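Local coordinates for protein oxidoreductase, zinc-binding dehydrogenase family (Myxococcus xanthus, PDB 5K1S) that is a zinc-binding medium-chain reductase involved in the alternative de novo biosynthesis of isovaleryl coenzyme A, at residues C54-H59 against F344-R349; A162-T167 against D315-L320; G169-T174 against V201-L206. One frame throughout, in Å; residues are numbered along the deposited sequence.

Contact 1. Residues C54-H59 against F344-R349; sequences CGVCYH and FRLENR. With ZN (zinc ion), chain F.
An apolar helix-to-turn contact joins Leu346 of helix 339-347 to Val56 and Tyr58, where strand 46-56 turns into helix 58-64, the turn that carries the zinc ligand Cys57. The contact is small and partly buried, and rests on one methyl group of the leucine, CD2. With CG anti to the backbone N (chi1 -176°) and CD2 continuing the extended line of the side chain, this methyl is held well out from the helix. It meets backbone more than side chain: Leu346 CD2 lies 3.6 Å from Tyr58 N and 3.9 Å from Cys57 C. Next to it, Leu346 CD2 is 3.9 Å from Val56 CG1, the branch of the valine anti to its backbone N, and the valine and leucine side chains run antiparallel past one another. On the other flank, Leu346 CD2 approaches Tyr58 CB at 4.1 Å, while Leu346 CG sits at the edge of the tyrosine ring, near its plane, so the aromatic face is not what Leu346 uses.

Behind this apolar patch, Cys57 points away from the leucine and binds the zinc ion, with Cys57 SG at 2.5 Å from the metal. Cys57 SG also N-caps helix 58-64 through a weak bond from His59 N. Glu347 makes salt bridges with Arg64 and Arg65. Val56 is backed by Leu355 and Leu357 of strand 354-358, which pairs antiparallel with strand 46-56, and Leu346 also leans on Val61, so helix 339-347 packs against both the sheet and helix 58-64.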
ATOM      1  N   CYS A  54      19.744 -17.927  20.836  1.00 48.08           N
ATOM      2  CA  CYS A  54      19.303 -17.698  19.465  1.00 46.19           C
ATOM      3  C   CYS A  54      17.852 -18.125  19.341  1.00 47.08           C
ATOM      4  O   CYS A  54      17.522 -19.291  19.585  1.00 48.13           O
ATOM      5  CB  CYS A  54      20.164 -18.458  18.456  1.00 44.52           C
ATOM      6  SG  CYS A  54      19.671 -18.151  16.742  1.00 42.64           S
ATOM      7  N   GLY A  55      16.993 -17.188  18.954  1.00 45.06           N
ATOM      8  CA  GLY A  55      15.590 -17.501  18.797  1.00 45.84           C
ATOM      9  C   GLY A  55      15.344 -18.426  17.620  1.00 44.48           C
ATOM     10  O   GLY A  55      16.019 -18.364  16.592  1.00 42.83           O
ATOM     11  N   VAL A  56      14.360 -19.303  17.786  1.00 54.72           N
ATOM     12  CA  VAL A  56      13.938 -20.216  16.730  1.00 53.82           C
ATOM     13  C   VAL A  56      12.771 -19.564  16.001  1.00 53.72           C
ATOM     14  O   VAL A  56      11.694 -19.376  16.573  1.00 55.65           O
ATOM     15  CB  VAL A  56      13.546 -21.587  17.291  1.00 55.68           C
ATOM     16  CG1 VAL A  56      13.151 -22.535  16.159  1.00 54.82           C
ATOM     17  CG2 VAL A  56      14.688 -22.173  18.110  1.00 56.47           C
ATOM     18  N   CYS A  57      12.989 -19.213  14.738  1.00 57.40           N
ATOM     19  CA  CYS A  57      11.972 -18.607  13.892  1.00 57.46           C
ATOM     20  C   CYS A  57      11.564 -19.597  12.807  1.00 56.85           C
ATOM     21  O   CYS A  57      12.411 -20.309  12.260  1.00 55.69           O
ATOM     22  CB  CYS A  57      12.499 -17.314  13.261  1.00 56.52           C
ATOM     23  SG  CYS A  57      11.350 -16.503  12.145  1.00 57.06           S
ATOM     24  N   TYR A  58      10.263 -19.648  12.503  1.00 57.70           N
ATOM     25  CA  TYR A  58       9.786 -20.579  11.485  1.00 57.41           C
ATOM     26  C   TYR A  58      10.528 -20.391  10.170  1.00 55.89           C
ATOM     27  O   TYR A  58      10.658 -21.336   9.384  1.00 55.44           O
ATOM     28  CB  TYR A  58       8.283 -20.413  11.265  1.00 58.86           C
ATOM     29  CG  TYR A  58       7.716 -21.404  10.275  1.00 58.82           C
ATOM     30  CD1 TYR A  58       7.371 -22.689  10.670  1.00 59.77           C
ATOM     31  CD2 TYR A  58       7.536 -21.059   8.942  1.00 58.20           C
ATOM     32  CE1 TYR A  58       6.857 -23.601   9.769  1.00 59.88           C
ATOM     33  CE2 TYR A  58       7.023 -21.966   8.033  1.00 58.38           C
ATOM     34  CZ  TYR A  58       6.684 -23.234   8.453  1.00 59.10           C
ATOM     35  OH  TYR A  58       6.172 -24.141   7.552  1.00 59.41           O
ATOM     36  N   HIS A  59      11.010 -19.173   9.911  1.00 41.04           N
ATOM     37  CA  HIS A  59      11.932 -18.946   8.805  1.00 40.54           C
ATOM     38  C   HIS A  59      13.044 -19.989   8.800  1.00 40.37           C
ATOM     39  O   HIS A  59      13.452 -20.470   7.738  1.00 40.28           O
ATOM     40  CB  HIS A  59      12.506 -17.532   8.920  1.00 40.51           C
ATOM     41  CG  HIS A  59      13.342 -17.106   7.753  1.00 40.37           C
ATOM     42  ND1 HIS A  59      12.802 -16.555   6.612  1.00 40.92           N
ATOM     43  CD2 HIS A  59      14.683 -17.129   7.561  1.00 40.22           C
ATOM     44  CE1 HIS A  59      13.770 -16.263   5.763  1.00 40.88           C
ATOM     45  NE2 HIS A  59      14.922 -16.600   6.316  1.00 40.29           N
ATOM     46  N   PHE A 344      10.682 -29.489  15.411  1.00 58.53           N
ATOM     47  CA  PHE A 344       9.528 -30.381  15.429  1.00 61.91           C
ATOM     48  C   PHE A 344       8.371 -29.744  16.188  1.00 64.82           C
ATOM     49  O   PHE A 344       7.234 -29.716  15.702  1.00 67.63           O
ATOM     50  CB  PHE A 344       9.913 -31.723  16.051  1.00 62.93           C
ATOM     51  CG  PHE A 344       8.859 -32.783  15.903  1.00 66.54           C
ATOM     52  CD1 PHE A 344       7.795 -32.851  16.788  1.00 70.31           C
ATOM     53  CD2 PHE A 344       8.931 -33.711  14.877  1.00 66.58           C
ATOM     54  CE1 PHE A 344       6.822 -33.823  16.650  1.00 74.19           C
ATOM     55  CE2 PHE A 344       7.962 -34.687  14.736  1.00 70.19           C
ATOM     56  CZ  PHE A 344       6.907 -34.742  15.624  1.00 74.08           C
ATOM     57  N   ARG A 345       8.645 -29.223  17.386  1.00 71.30           N
ATOM     58  CA  ARG A 345       7.616 -28.510  18.136  1.00 75.01           C
ATOM     59  C   ARG A 345       7.035 -27.371  17.310  1.00 76.18           C
ATOM     60  O   ARG A 345       5.813 -27.214  17.211  1.00 80.68           O
ATOM     61  CB  ARG A 345       8.194 -27.970  19.443  1.00 74.87           C
ATOM     62  CG  ARG A 345       8.516 -29.026  20.485  1.00 75.42           C
ATOM     63  CD  ARG A 345       9.030 -28.384  21.767  1.00 75.82           C
ATOM     64  NE  ARG A 345       8.069 -27.437  22.330  1.00 79.21           N
ATOM     65  CZ  ARG A 345       8.311 -26.650  23.374  1.00 80.30           C
ATOM     66  NH1 ARG A 345       9.489 -26.685  23.984  1.00 78.04           N
ATOM     67  NH2 ARG A 345       7.370 -25.822  23.810  1.00 84.01           N
ATOM     68  N   LEU A 346       7.906 -26.561  16.706  1.00 64.64           N
ATOM     69  CA  LEU A 346       7.441 -25.386  15.979  1.00 66.04           C
ATOM     70  C   LEU A 346       6.653 -25.778  14.735  1.00 67.18           C
ATOM     71  O   LEU A 346       5.650 -25.136  14.404  1.00 70.69           O
ATOM     72  CB  LEU A 346       8.635 -24.501  15.611  1.00 61.97           C
ATOM     73  CG  LEU A 346       8.327 -23.171  14.922  1.00 63.13           C
ATOM     74  CD1 LEU A 346       7.397 -22.311  15.768  1.00 68.00           C
ATOM     75  CD2 LEU A 346       9.619 -22.426  14.628  1.00 59.21           C
ATOM     76  N   GLU A 347       7.084 -26.831  14.037  1.00 86.33           N
ATOM     77  CA  GLU A 347       6.384 -27.259  12.830  1.00 87.96           C
ATOM     78  C   GLU A 347       4.958 -27.688  13.145  1.00 93.07           C
ATOM     79  O   GLU A 347       4.004 -27.255  12.487  1.00 96.28           O
ATOM     80  CB  GLU A 347       7.143 -28.404  12.159  1.00 85.66           C
ATOM     81  CG  GLU A 347       8.378 -27.980  11.392  1.00 81.99           C
ATOM     82  CD  GLU A 347       9.109 -29.160  10.786  1.00 80.58           C
ATOM     83  OE1 GLU A 347       9.036 -30.268  11.362  1.00 81.31           O
ATOM     84  OE2 GLU A 347       9.748 -28.983   9.727  1.00 79.19           O
ATOM     85  N   ASN A 348       4.792 -28.546  14.149  1.00 76.56           N
ATOM     86  CA  ASN A 348       3.501 -29.142  14.466  1.00 81.51           C
ATOM     87  C   ASN A 348       2.630 -28.249  15.342  1.00 85.06           C
ATOM     88  O   ASN A 348       1.668 -28.742  15.946  1.00 89.44           O
ATOM     89  CB  ASN A 348       3.715 -30.499  15.140  1.00 81.71           C
ATOM     90  CG  ASN A 348       4.457 -31.478  14.247  1.00 79.22           C
ATOM     91  OD1 ASN A 348       5.595 -31.854  14.527  1.00 75.82           O
ATOM     92  ND2 ASN A 348       3.813 -31.893  13.162  1.00 81.34           N
ATOM     93  N   ARG A 349       2.940 -26.955  15.428  1.00112.13           N
ATOM     94  CA  ARG A 349       2.122 -25.989  16.160  1.00115.56           C
ATOM     95  C   ARG A 349       1.898 -26.405  17.612  1.00117.43           C
ATOM     96  O   ARG A 349       0.960 -25.936  18.262  1.00121.67           O
ATOM     97  CB  ARG A 349       0.775 -25.768  15.461  1.00120.46           C
TER
HETATM   98 ZN    ZN F 402      12.711 -14.441  11.857  1.00 70.31          ZN

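Contact 2. Residues A162-T167 against D315-L320; sequences ATVCCT and DEALRL. With ZN (zinc ion), chain F.
The loop leading into helix 165-178, which brings Cys166 to the zinc site, is packed through Val164 against Ala317 and Leu318 of helix 311-323. The contact is buried and wholly apolar. The valine is touched at its branch point and at both methyls: Val164 CG1, placed anti to the backbone N (chi1 177°), meets Ala317 CB at 3.7 Å, while Val164 CB stands 3.7 Å from Leu318 CD2. That leucine methyl is the branch of Leu318 that turns off from the extended line of its chain, and Leu318 CD2 also lies 3.8 Å from Val164 CG2; the two side chains cross obliquely.

Polar bonds hold each segment in shape. Thr167 OG1 donates to Thr163 O at 2.6 Å, in the carbonyl plane, which closes the turn round Val164. Gln328 hydrogen-bonds the hydroxyls of both Thr163 and Thr167. On helix 311-323, Arg319 grips Glu316 side-on, one nitrogen to each oxygen: Arg319 NE is 3.1 Å from Glu316 OE1 and NH2 takes OE2, which is also in a salt bridge with Arg176 of helix 165-178.

Two residues past Val164, Cys166 SG binds the zinc ion at 2.3 Å, with Cys57 and His79 completing the protein ligands, a Cys-His-Cys set such as holds the catalytic zinc in many medium-chain dehydrogenases and reductases.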
ATOM      1  N   ALA A 162      16.899 -12.492  22.507  1.00 63.83           N
ATOM      2  CA  ALA A 162      17.085 -13.315  21.318  1.00 61.10           C
ATOM      3  C   ALA A 162      15.799 -13.546  20.537  1.00 60.77           C
ATOM      4  O   ALA A 162      15.831 -14.287  19.549  1.00 58.65           O
ATOM      5  CB  ALA A 162      17.686 -14.665  21.707  1.00 60.28           C
ATOM      6  N   THR A 163      14.673 -12.954  20.948  1.00 54.61           N
ATOM      7  CA  THR A 163      13.413 -13.107  20.230  1.00 54.54           C
ATOM      8  C   THR A 163      12.767 -11.757  19.937  1.00 55.90           C
ATOM      9  O   THR A 163      11.570 -11.701  19.640  1.00 56.70           O
ATOM     10  CB  THR A 163      12.443 -13.992  21.019  1.00 56.06           C
ATOM     11  OG1 THR A 163      12.163 -13.390  22.290  1.00 58.95           O
ATOM     12  CG2 THR A 163      13.040 -15.378  21.236  1.00 54.88           C
ATOM     13  N   VAL A 164      13.537 -10.672  19.998  1.00 49.12           N
ATOM     14  CA  VAL A 164      12.972  -9.336  19.846  1.00 50.85           C
ATOM     15  C   VAL A 164      12.869  -8.955  18.374  1.00 49.33           C
ATOM     16  O   VAL A 164      11.886  -8.338  17.950  1.00 50.48           O
ATOM     17  CB  VAL A 164      13.826  -8.320  20.632  1.00 52.30           C
ATOM     18  CG1 VAL A 164      13.306  -6.904  20.443  1.00 54.22           C
ATOM     19  CG2 VAL A 164      13.845  -8.682  22.104  1.00 54.14           C
ATOM     20  N   CYS A 165      13.875  -9.314  17.573  1.00 54.64           N
ATOM     21  CA  CYS A 165      13.945  -8.825  16.199  1.00 53.58           C
ATOM     22  C   CYS A 165      12.721  -9.248  15.397  1.00 53.38           C
ATOM     23  O   CYS A 165      12.078  -8.420  14.742  1.00 54.36           O
ATOM     24  CB  CYS A 165      15.225  -9.327  15.532  1.00 51.30           C
ATOM     25  SG  CYS A 165      15.615  -8.500  13.970  1.00 50.73           S
ATOM     26  N   CYS A 166      12.380 -10.533  15.437  1.00 58.17           N
ATOM     27  CA  CYS A 166      11.305 -11.070  14.610  1.00 57.77           C
ATOM     28  C   CYS A 166       9.925 -10.885  15.224  1.00 59.89           C
ATOM     29  O   CYS A 166       8.953 -11.433  14.693  1.00 59.71           O
ATOM     30  CB  CYS A 166      11.551 -12.552  14.337  1.00 55.69           C
ATOM     31  SG  CYS A 166      13.117 -12.862  13.521  1.00 53.40           S
ATOM     32  N   THR A 167       9.812 -10.135  16.318  1.00 58.19           N
ATOM     33  CA  THR A 167       8.513  -9.840  16.911  1.00 60.64           C
ATOM     34  C   THR A 167       8.385  -8.345  17.172  1.00 62.93           C
ATOM     35  O   THR A 167       7.738  -7.628  16.402  1.00 63.66           O
ATOM     36  CB  THR A 167       8.316 -10.629  18.205  1.00 61.68           C
ATOM     37  OG1 THR A 167       9.388 -10.342  19.111  1.00 62.09           O
ATOM     38  CG2 THR A 167       8.283 -12.123  17.917  1.00 59.75           C
ATOM     39  N   ASP A 315      17.372  -1.504  17.716  1.00 54.17           N
ATOM     40  CA  ASP A 315      17.816  -0.781  18.904  1.00 56.22           C
ATOM     41  C   ASP A 315      16.624  -0.270  19.701  1.00 59.11           C
ATOM     42  O   ASP A 315      16.607  -0.362  20.934  1.00 61.61           O
ATOM     43  CB  ASP A 315      18.730   0.382  18.509  1.00 55.13           C
ATOM     44  CG  ASP A 315      20.109  -0.077  18.067  1.00 53.35           C
ATOM     45  OD1 ASP A 315      20.568  -1.145  18.530  1.00 53.66           O
ATOM     46  OD2 ASP A 315      20.739   0.634  17.258  1.00 51.90           O
ATOM     47  N   GLU A 316      15.615   0.266  19.012  1.00 60.86           N
ATOM     48  CA  GLU A 316      14.421   0.747  19.697  1.00 64.10           C
ATOM     49  C   GLU A 316      13.600  -0.410  20.254  1.00 66.14           C
ATOM     50  O   GLU A 316      13.108  -0.340  21.387  1.00 69.63           O
ATOM     51  CB  GLU A 316      13.580   1.592  18.738  1.00 63.64           C
ATOM     52  CG  GLU A 316      12.314   2.168  19.352  1.00 67.39           C
ATOM     53  CD  GLU A 316      12.598   3.129  20.492  1.00 70.00           C
ATOM     54  OE1 GLU A 316      13.778   3.488  20.696  1.00 68.66           O
ATOM     55  OE2 GLU A 316      11.637   3.525  21.186  1.00 73.55           O
ATOM     56  N   ALA A 317      13.437  -1.478  19.473  1.00 53.89           N
ATOM     57  CA  ALA A 317      12.684  -2.636  19.945  1.00 55.94           C
ATOM     58  C   ALA A 317      13.334  -3.238  21.184  1.00 57.74           C
ATOM     59  O   ALA A 317      12.657  -3.531  22.176  1.00 61.41           O
ATOM     60  CB  ALA A 317      12.580  -3.679  18.833  1.00 53.16           C
ATOM     61  N   LEU A 318      14.653  -3.433  21.142  1.00 64.10           N
ATOM     62  CA  LEU A 318      15.362  -3.944  22.310  1.00 65.64           C
ATOM     63  C   LEU A 318      15.170  -3.027  23.510  1.00 68.69           C
ATOM     64  O   LEU A 318      15.017  -3.497  24.643  1.00 71.38           O
ATOM     65  CB  LEU A 318      16.847  -4.109  21.988  1.00 62.89           C
ATOM     66  CG  LEU A 318      17.180  -5.171  20.937  1.00 60.30           C
ATOM     67  CD1 LEU A 318      18.619  -5.033  20.468  1.00 58.04           C
ATOM     68  CD2 LEU A 318      16.931  -6.564  21.489  1.00 61.74           C
ATOM     69  N   ARG A 319      15.169  -1.712  23.281  1.00 76.64           N
ATOM     70  CA  ARG A 319      14.959  -0.774  24.378  1.00 79.58           C
ATOM     71  C   ARG A 319      13.560  -0.917  24.961  1.00 83.36           C
ATOM     72  O   ARG A 319      13.380  -0.845  26.183  1.00 86.36           O
ATOM     73  CB  ARG A 319      15.192   0.656  23.894  1.00 78.57           C
ATOM     74  CG  ARG A 319      15.234   1.682  25.015  1.00 81.23           C
ATOM     75  CD  ARG A 319      15.212   3.103  24.481  1.00 80.74           C
ATOM     76  NE  ARG A 319      13.966   3.405  23.779  1.00 81.45           N
ATOM     77  CZ  ARG A 319      12.805   3.643  24.382  1.00 84.92           C
ATOM     78  NH1 ARG A 319      12.717   3.609  25.705  1.00 87.86           N
ATOM     79  NH2 ARG A 319      11.726   3.910  23.659  1.00 85.57           N
ATOM     80  N   LEU A 320      12.554  -1.121  24.106  1.00 67.22           N
ATOM     81  CA  LEU A 320      11.185  -1.246  24.591  1.00 71.27           C
ATOM     82  C   LEU A 320      11.005  -2.479  25.465  1.00 73.66           C
ATOM     83  O   LEU A 320      10.211  -2.456  26.412  1.00 77.69           O
ATOM     84  CB  LEU A 320      10.216  -1.286  23.408  1.00 70.67           C
ATOM     85  CG  LEU A 320      10.062   0.031  22.643  1.00 69.38           C
ATOM     86  CD1 LEU A 320       9.342  -0.195  21.328  1.00 67.65           C
ATOM     87  CD2 LEU A 320       9.319   1.058  23.486  1.00 73.38           C
TER
HETATM   88 ZN    ZN F 402      12.711 -14.441  11.857  1.00 70.31          ZN

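Contact 3. Residues G169-T174 against V201-L206; sequences GTAVHT and VQLARL
Thr170 O, one residue ahead of the Ala171 and Val172 that meet Leu203, is gripped twice by Thr174: the backbone Thr174 N donates at 2.8 Å and the hydroxyl Thr174 OG1 at 2.9 Å. The hydroxyl comes from above the carbonyl plane, 42° out of it; it adds a second bond to the backbone one, the threonine side chain folding back on the turn before. This turn belongs to helix 165-178, which widens here into a pi-type turn.

Across from it, Leu203 of helix 195-206 supplies nearly everything the contact needs. Its CG stands anti to the backbone N (chi1 -170°) and CD2 prolongs the extended chain, which carries that methyl onto the backbone of the other helix. Leu203 CD2 rests 3.6 Å from Ala171 O and equally 3.6 Å from Val172 CA. The side chains come next: Leu203 CD2 lies 4.1 Å from Ala171 CB and 4.0 Å from Val172 CG2, the valine branch set beside its own backbone N. One leucine methyl thus settles where two successive residues of the facing helix meet. All three residues are buried, and the contact between the helices is purely van der Waals.

Leu320 of helix 311-323 touches both Val172 and Leu203, and makes the packing a three-helix affair. On another side of helix 165-178, His173 points away from Leu203; its ND1 bonds Glu313 and its NE2 bonds Glu300 of the second subunit, so this helix also reaches a subunit interface. Helix 195-206 connects parallel strands 186-190 and 210-215, the first beta-alpha-beta crossover of the Rossmann fold, and here it is packed against the long helix that enters that domain.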
ATOM      1  N   GLY A 169      10.798  -6.168  16.958  1.00 46.60           N
ATOM      2  CA  GLY A 169      11.489  -5.480  15.880  1.00 45.47           C
ATOM      3  C   GLY A 169      10.590  -5.262  14.679  1.00 45.40           C
ATOM      4  O   GLY A 169      10.509  -4.157  14.135  1.00 46.27           O
ATOM      5  N   THR A 170       9.890  -6.316  14.255  1.00 53.05           N
ATOM      6  CA  THR A 170       8.944  -6.183  13.153  1.00 53.22           C
ATOM      7  C   THR A 170       7.803  -5.245  13.523  1.00 55.92           C
ATOM      8  O   THR A 170       7.323  -4.478  12.682  1.00 56.56           O
ATOM      9  CB  THR A 170       8.401  -7.558  12.767  1.00 51.78           C
ATOM     10  OG1 THR A 170       9.492  -8.428  12.440  1.00 49.38           O
ATOM     11  CG2 THR A 170       7.457  -7.453  11.571  1.00 52.07           C
ATOM     12  N   ALA A 171       7.356  -5.294  14.781  1.00 66.95           N
ATOM     13  CA  ALA A 171       6.266  -4.428  15.214  1.00 69.77           C
ATOM     14  C   ALA A 171       6.637  -2.958  15.067  1.00 70.66           C
ATOM     15  O   ALA A 171       5.831  -2.153  14.587  1.00 71.91           O
ATOM     16  CB  ALA A 171       5.890  -4.743  16.661  1.00 71.69           C
ATOM     17  N   VAL A 172       7.852  -2.587  15.477  1.00 48.71           N
ATOM     18  CA  VAL A 172       8.294  -1.202  15.326  1.00 49.52           C
ATOM     19  C   VAL A 172       8.233  -0.789  13.862  1.00 48.53           C
ATOM     20  O   VAL A 172       7.686   0.264  13.515  1.00 49.91           O
ATOM     21  CB  VAL A 172       9.711  -1.024  15.905  1.00 48.84           C
ATOM     22  CG1 VAL A 172      10.260   0.367  15.585  1.00 49.42           C
ATOM     23  CG2 VAL A 172       9.701  -1.253  17.412  1.00 50.34           C
ATOM     24  N   HIS A 173       8.801  -1.613  12.979  1.00 50.17           N
ATOM     25  CA  HIS A 173       8.779  -1.299  11.555  1.00 49.47           C
ATOM     26  C   HIS A 173       7.349  -1.176  11.041  1.00 50.62           C
ATOM     27  O   HIS A 173       7.036  -0.272  10.258  1.00 51.36           O
ATOM     28  CB  HIS A 173       9.542  -2.372  10.777  1.00 47.12           C
ATOM     29  CG  HIS A 173       9.747  -2.041   9.332  1.00 46.64           C
ATOM     30  ND1 HIS A 173      10.232  -0.823   8.908  1.00 47.42           N
ATOM     31  CD2 HIS A 173       9.539  -2.773   8.212  1.00 45.71           C
ATOM     32  CE1 HIS A 173      10.310  -0.817   7.590  1.00 47.04           C
ATOM     33  NE2 HIS A 173       9.895  -1.989   7.143  1.00 46.07           N
ATOM     34  N   THR A 174       6.463  -2.072  11.483  1.00 45.59           N
ATOM     35  CA  THR A 174       5.083  -2.080  11.007  1.00 46.68           C
ATOM     36  C   THR A 174       4.268  -0.958  11.639  1.00 49.28           C
ATOM     37  O   THR A 174       3.643  -0.159  10.934  1.00 50.23           O
ATOM     38  CB  THR A 174       4.436  -3.433  11.312  1.00 46.23           C
ATOM     39  OG1 THR A 174       5.227  -4.484  10.744  1.00 43.77           O
ATOM     40  CG2 THR A 174       3.023  -3.502  10.746  1.00 47.23           C
ATOM     41  N   VAL A 201       0.251  -5.252  19.495  1.00 65.52           N
ATOM     42  CA  VAL A 201      -0.789  -4.840  20.438  1.00 68.51           C
ATOM     43  C   VAL A 201      -0.202  -3.905  21.488  1.00 69.97           C
ATOM     44  O   VAL A 201      -0.684  -2.786  21.696  1.00 71.95           O
ATOM     45  CB  VAL A 201      -1.446  -6.071  21.087  1.00 68.76           C
ATOM     46  CG1 VAL A 201      -2.356  -5.663  22.247  1.00 71.54           C
ATOM     47  CG2 VAL A 201      -2.236  -6.858  20.052  1.00 67.63           C
ATOM     48  N   GLN A 202       0.850  -4.361  22.170  1.00 83.02           N
ATOM     49  CA  GLN A 202       1.478  -3.540  23.200  1.00 84.30           C
ATOM     50  C   GLN A 202       1.962  -2.218  22.621  1.00 84.33           C
ATOM     51  O   GLN A 202       1.711  -1.148  23.187  1.00 86.33           O
ATOM     52  CB  GLN A 202       2.645  -4.296  23.835  1.00 82.95           C
ATOM     53  CG  GLN A 202       2.264  -5.609  24.492  1.00 82.89           C
ATOM     54  CD  GLN A 202       3.461  -6.318  25.087  1.00 81.62           C
ATOM     55  OE1 GLN A 202       3.861  -6.042  26.219  1.00 82.88           O
ATOM     56  NE2 GLN A 202       4.050  -7.232  24.324  1.00 79.06           N
ATOM     57  N   LEU A 203       2.663  -2.275  21.488  1.00 70.37           N
ATOM     58  CA  LEU A 203       3.241  -1.064  20.918  1.00 70.12           C
ATOM     59  C   LEU A 203       2.154  -0.074  20.516  1.00 71.96           C
ATOM     60  O   LEU A 203       2.321   1.140  20.672  1.00 73.05           O
ATOM     61  CB  LEU A 203       4.119  -1.425  19.718  1.00 67.16           C
ATOM     62  CG  LEU A 203       4.986  -0.310  19.131  1.00 66.41           C
ATOM     63  CD1 LEU A 203       5.912   0.288  20.181  1.00 67.19           C
ATOM     64  CD2 LEU A 203       5.793  -0.847  17.960  1.00 63.46           C
ATOM     65  N   ALA A 204       1.030  -0.575  19.999  1.00 73.10           N
ATOM     66  CA  ALA A 204      -0.075   0.307  19.643  1.00 74.97           C
ATOM     67  C   ALA A 204      -0.693   0.935  20.886  1.00 77.75           C
ATOM     68  O   ALA A 204      -0.857   2.158  20.961  1.00 79.00           O
ATOM     69  CB  ALA A 204      -1.126  -0.467  18.847  1.00 74.78           C
ATOM     70  N   ARG A 205      -1.042   0.109  21.876  1.00 71.01           N
ATOM     71  CA  ARG A 205      -1.586   0.637  23.122  1.00 73.26           C
ATOM     72  C   ARG A 205      -0.605   1.586  23.798  1.00 73.71           C
ATOM     73  O   ARG A 205      -1.024   2.527  24.483  1.00 75.57           O
ATOM     74  CB  ARG A 205      -1.949  -0.511  24.065  1.00 73.43           C
ATOM     75  N   LEU A 206       0.699   1.363  23.618  1.00 80.10           N
ATOM     76  CA  LEU A 206       1.689   2.263  24.200  1.00 80.42           C
ATOM     77  C   LEU A 206       1.690   3.617  23.503  1.00 80.84           C
ATOM     78  O   LEU A 206       2.008   4.634  24.130  1.00 82.05           O
ATOM     79  CB  LEU A 206       3.080   1.631  24.132  1.00 78.16           C
ATOM     80  CG  LEU A 206       4.226   2.449  24.739  1.00 78.33           C
ATOM     81  CD1 LEU A 206       5.255   1.524  25.374  1.00 77.06           C
ATOM     82  CD2 LEU A 206       4.898   3.337  23.697  1.00 77.12           C
TER

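How the contacts relate
Contacts 1 and 2 meet at the zinc ion, which segments 54-59 and 162-167 both bind: Cys57 SG and Cys166 SG are 4.3 Å apart, although the contact centres lie about 18 Å apart. The segments also pack directly, the Ala162 methyl CB lying 3.8 Å from Gly55 N. Contacts 2 and 3 share helix 165-178, joined by a probable hydrogen bond from Gly169 N to Val164 O at 2.6 Å and by Leu320 CD1 against Leu203 CD1 at 3.6 Å. Contact 3 does not touch contact 1; their nearest atoms are about 8 Å apart. The series therefore runs from strand 46-56, past the metal, to the first Rossmann helix.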